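Local structure of interleukin-15 receptor alpha chain (2PSM) at residues I22-Y27 and A62-P67. The protein probably binds the cytokine interleukin-15 through its sushi domain, as the alpha chain of the interleukin-15 receptor. Numbering follows the deposited sequence.
Sequences IRVKNY and AHWTTP
The far rim of the Trp-64 indole, its CZ2 and CH2 corner, receives both Tyr-27 and the backbone of Asn-26 at its edge, close to the ring plane. Tyr-27 CD1 lies 4.2 Å from Trp-64 CZ2, an oblique approach as seen from the tyrosine, and Asn-26 O stands 3.6 Å from Trp-64 CH2. The Val-24 and Trp-64 side chains approach from opposite directions, and Val-24 CG1 sits obliquely to the indole plane, 3.9 Å from Trp-64 CZ2. The same methyl rests on one face of the Tyr-27 ring, over its centre and 3.5 Å above the plane, so one methyl touches both aromatics. Its position follows from chi1 of Val-24 (177°), which sets CG1 anti to the backbone N. The contact is small, 134 Å² in all, and Trp-64 accounts for 76 Å² of it. With an alanine at Trp-64, the Val-24 methyl and Tyr-27 CD1 are likely to lose their apolar partner, and Pro-12 O its indole donor. The Trp-64 NE1 bond to Pro-12 O probably helps fix the turn of the ring, while Asn-26 O is also hydrogen-bonded to Ser-31 OG. Within this sushi repeat, closed by the disulfides Cys-11–Cys-53 and Cys-37–Cys-71, the indole extends from outer strand 61-64, packing on Ile-51 of strand 50-56 and Glu-33 of strand 32-37, to meet the loop that joins strands 20-21 and 32-37.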
ATOM      1  N   ILE B  22      -5.772  17.535  -8.688  1.00 31.12           N
ATOM      2  CA  ILE B  22      -5.766  17.703  -7.249  1.00 32.27           C
ATOM      3  C   ILE B  22      -6.377  19.040  -6.865  1.00 33.84           C
ATOM      4  O   ILE B  22      -6.134  20.061  -7.510  1.00 33.42           O
ATOM      5  CB  ILE B  22      -4.335  17.607  -6.672  1.00 31.27           C
ATOM      6  CG1 ILE B  22      -4.388  17.675  -5.145  1.00 30.97           C
ATOM      7  CG2 ILE B  22      -3.462  18.714  -7.245  1.00 30.87           C
ATOM      8  CD1 ILE B  22      -3.057  17.371  -4.464  1.00 31.45           C
ATOM      9  N   ARG B  23      -7.198  19.011  -5.825  1.00 36.10           N
ATOM     10  CA  ARG B  23      -7.849  20.202  -5.305  1.00 36.70           C
ATOM     11  C   ARG B  23      -7.413  20.307  -3.851  1.00 35.02           C
ATOM     12  O   ARG B  23      -7.963  19.639  -2.977  1.00 37.30           O
ATOM     13  CB  ARG B  23      -9.361  20.062  -5.402  1.00 35.63           C
ATOM     14  N   VAL B  24      -6.412  21.139  -3.603  1.00 35.74           N
ATOM     15  CA  VAL B  24      -5.878  21.326  -2.262  1.00 34.22           C
ATOM     16  C   VAL B  24      -6.825  22.124  -1.383  1.00 37.14           C
ATOM     17  O   VAL B  24      -7.175  23.263  -1.700  1.00 37.84           O
ATOM     18  CB  VAL B  24      -4.518  22.053  -2.311  1.00 34.35           C
ATOM     19  CG1 VAL B  24      -4.000  22.305  -0.893  1.00 34.94           C
ATOM     20  CG2 VAL B  24      -3.522  21.222  -3.109  1.00 30.79           C
ATOM     21  N   LYS B  25      -7.230  21.524  -0.270  1.00 36.58           N
ATOM     22  CA  LYS B  25      -8.131  22.184   0.653  1.00 38.25           C
ATOM     23  C   LYS B  25      -7.350  23.030   1.647  1.00 39.65           C
ATOM     24  O   LYS B  25      -7.791  24.109   2.035  1.00 40.01           O
ATOM     25  CB  LYS B  25      -8.970  21.144   1.395  1.00 39.06           C
ATOM     26  N   ASN B  26      -6.176  22.545   2.041  1.00 40.85           N
ATOM     27  CA  ASN B  26      -5.359  23.245   3.022  1.00 40.47           C
ATOM     28  C   ASN B  26      -3.875  23.275   2.638  1.00 39.47           C
ATOM     29  O   ASN B  26      -3.258  22.236   2.411  1.00 35.95           O
ATOM     30  CB  ASN B  26      -5.561  22.574   4.389  1.00 43.35           C
ATOM     31  CG  ASN B  26      -4.839  23.287   5.509  1.00 48.78           C
ATOM     32  OD1 ASN B  26      -4.952  24.505   5.664  1.00 50.82           O
ATOM     33  ND2 ASN B  26      -4.097  22.525   6.311  1.00 52.67           N
ATOM     34  N   TYR B  27      -3.316  24.480   2.568  1.00 38.21           N
ATOM     35  CA  TYR B  27      -1.914  24.678   2.207  1.00 38.94           C
ATOM     36  C   TYR B  27      -0.991  24.811   3.422  1.00 38.27           C
ATOM     37  O   TYR B  27       0.224  24.976   3.271  1.00 37.58           O
ATOM     38  CB  TYR B  27      -1.776  25.931   1.329  1.00 39.85           C
ATOM     39  CG  TYR B  27      -2.293  25.767  -0.084  1.00 39.80           C
ATOM     40  CD1 TYR B  27      -1.440  25.375  -1.118  1.00 40.39           C
ATOM     41  CD2 TYR B  27      -3.640  25.992  -0.389  1.00 39.66           C
ATOM     42  CE1 TYR B  27      -1.913  25.211  -2.422  1.00 38.55           C
ATOM     43  CE2 TYR B  27      -4.123  25.831  -1.688  1.00 37.95           C
ATOM     44  CZ  TYR B  27      -3.253  25.440  -2.698  1.00 39.74           C
ATOM     45  OH  TYR B  27      -3.724  25.267  -3.981  1.00 41.26           O
ATOM     46  N   ALA B  62       8.139  25.866   3.740  1.00 40.62           N
ATOM     47  CA  ALA B  62       7.424  24.609   3.626  1.00 39.10           C
ATOM     48  C   ALA B  62       7.378  24.158   2.172  1.00 36.50           C
ATOM     49  O   ALA B  62       7.494  24.966   1.253  1.00 37.66           O
ATOM     50  CB  ALA B  62       6.006  24.767   4.178  1.00 35.84           C
ATOM     51  N   HIS B  63       7.216  22.857   1.979  1.00 35.23           N
ATOM     52  CA  HIS B  63       7.139  22.270   0.651  1.00 33.12           C
ATOM     53  C   HIS B  63       6.344  20.978   0.752  1.00 30.99           C
ATOM     54  O   HIS B  63       6.235  20.377   1.829  1.00 29.27           O
ATOM     55  CB  HIS B  63       8.541  21.968   0.117  1.00 34.60           C
ATOM     56  CG  HIS B  63       9.254  20.890   0.873  1.00 36.61           C
ATOM     57  ND1 HIS B  63       8.987  19.549   0.691  1.00 40.15           N
ATOM     58  CD2 HIS B  63      10.194  20.956   1.845  1.00 39.84           C
ATOM     59  CE1 HIS B  63       9.732  18.837   1.518  1.00 40.04           C
ATOM     60  NE2 HIS B  63      10.473  19.666   2.230  1.00 40.37           N
ATOM     61  N   TRP B  64       5.772  20.571  -0.372  1.00 28.29           N
ATOM     62  CA  TRP B  64       5.006  19.342  -0.445  1.00 28.90           C
ATOM     63  C   TRP B  64       5.975  18.178  -0.574  1.00 28.82           C
ATOM     64  O   TRP B  64       7.002  18.297  -1.250  1.00 28.14           O
ATOM     65  CB  TRP B  64       4.091  19.361  -1.668  1.00 28.94           C
ATOM     66  CG  TRP B  64       2.939  20.299  -1.555  1.00 28.80           C
ATOM     67  CD1 TRP B  64       2.753  21.463  -2.252  1.00 30.83           C
ATOM     68  CD2 TRP B  64       1.791  20.146  -0.715  1.00 28.56           C
ATOM     69  NE1 TRP B  64       1.556  22.040  -1.896  1.00 29.75           N
ATOM     70  CE2 TRP B  64       0.946  21.255  -0.955  1.00 29.47           C
ATOM     71  CE3 TRP B  64       1.392  19.178   0.215  1.00 28.65           C
ATOM     72  CZ2 TRP B  64      -0.275  21.422  -0.295  1.00 28.44           C
ATOM     73  CZ3 TRP B  64       0.173  19.343   0.870  1.00 30.26           C
ATOM     74  CH2 TRP B  64      -0.645  20.458   0.613  1.00 29.13           C
ATOM     75  N   THR B  65       5.669  17.064   0.085  1.00 27.92           N
ATOM     76  CA  THR B  65       6.525  15.888  -0.025  1.00 27.27           C
ATOM     77  C   THR B  65       6.428  15.434  -1.476  1.00 26.82           C
ATOM     78  O   THR B  65       5.463  15.760  -2.163  1.00 27.88           O
ATOM     79  CB  THR B  65       6.050  14.749   0.890  1.00 26.38           C
ATOM     80  OG1 THR B  65       4.635  14.588   0.758  1.00 27.48           O
ATOM     81  CG2 THR B  65       6.394  15.054   2.333  1.00 23.98           C
ATOM     82  N   THR B  66       7.421  14.689  -1.948  1.00 26.88           N
ATOM     83  CA  THR B  66       7.421  14.228  -3.333  1.00 27.63           C
ATOM     84  C   THR B  66       6.473  13.045  -3.540  1.00 26.96           C
ATOM     85  O   THR B  66       6.628  11.993  -2.917  1.00 23.86           O
ATOM     86  CB  THR B  66       8.830  13.819  -3.766  1.00 26.93           C
ATOM     87  OG1 THR B  66       9.711  14.936  -3.613  1.00 28.32           O
ATOM     88  CG2 THR B  66       8.834  13.383  -5.222  1.00 28.84           C
ATOM     89  N   PRO B  67       5.478  13.206  -4.428  1.00 25.49           N
ATOM     90  CA  PRO B  67       4.513  12.137  -4.698  1.00 25.20           C
ATOM     91  C   PRO B  67       5.109  10.973  -5.491  1.00 24.65           C
ATOM     92  O   PRO B  67       6.011  11.163  -6.309  1.00 25.58           O
ATOM     93  CB  PRO B  67       3.403  12.865  -5.461  1.00 26.21           C
ATOM     94  CG  PRO B  67       4.162  13.896  -6.238  1.00 26.63           C
ATOM     95  CD  PRO B  67       5.169  14.412  -5.222  1.00 28.43           C
TER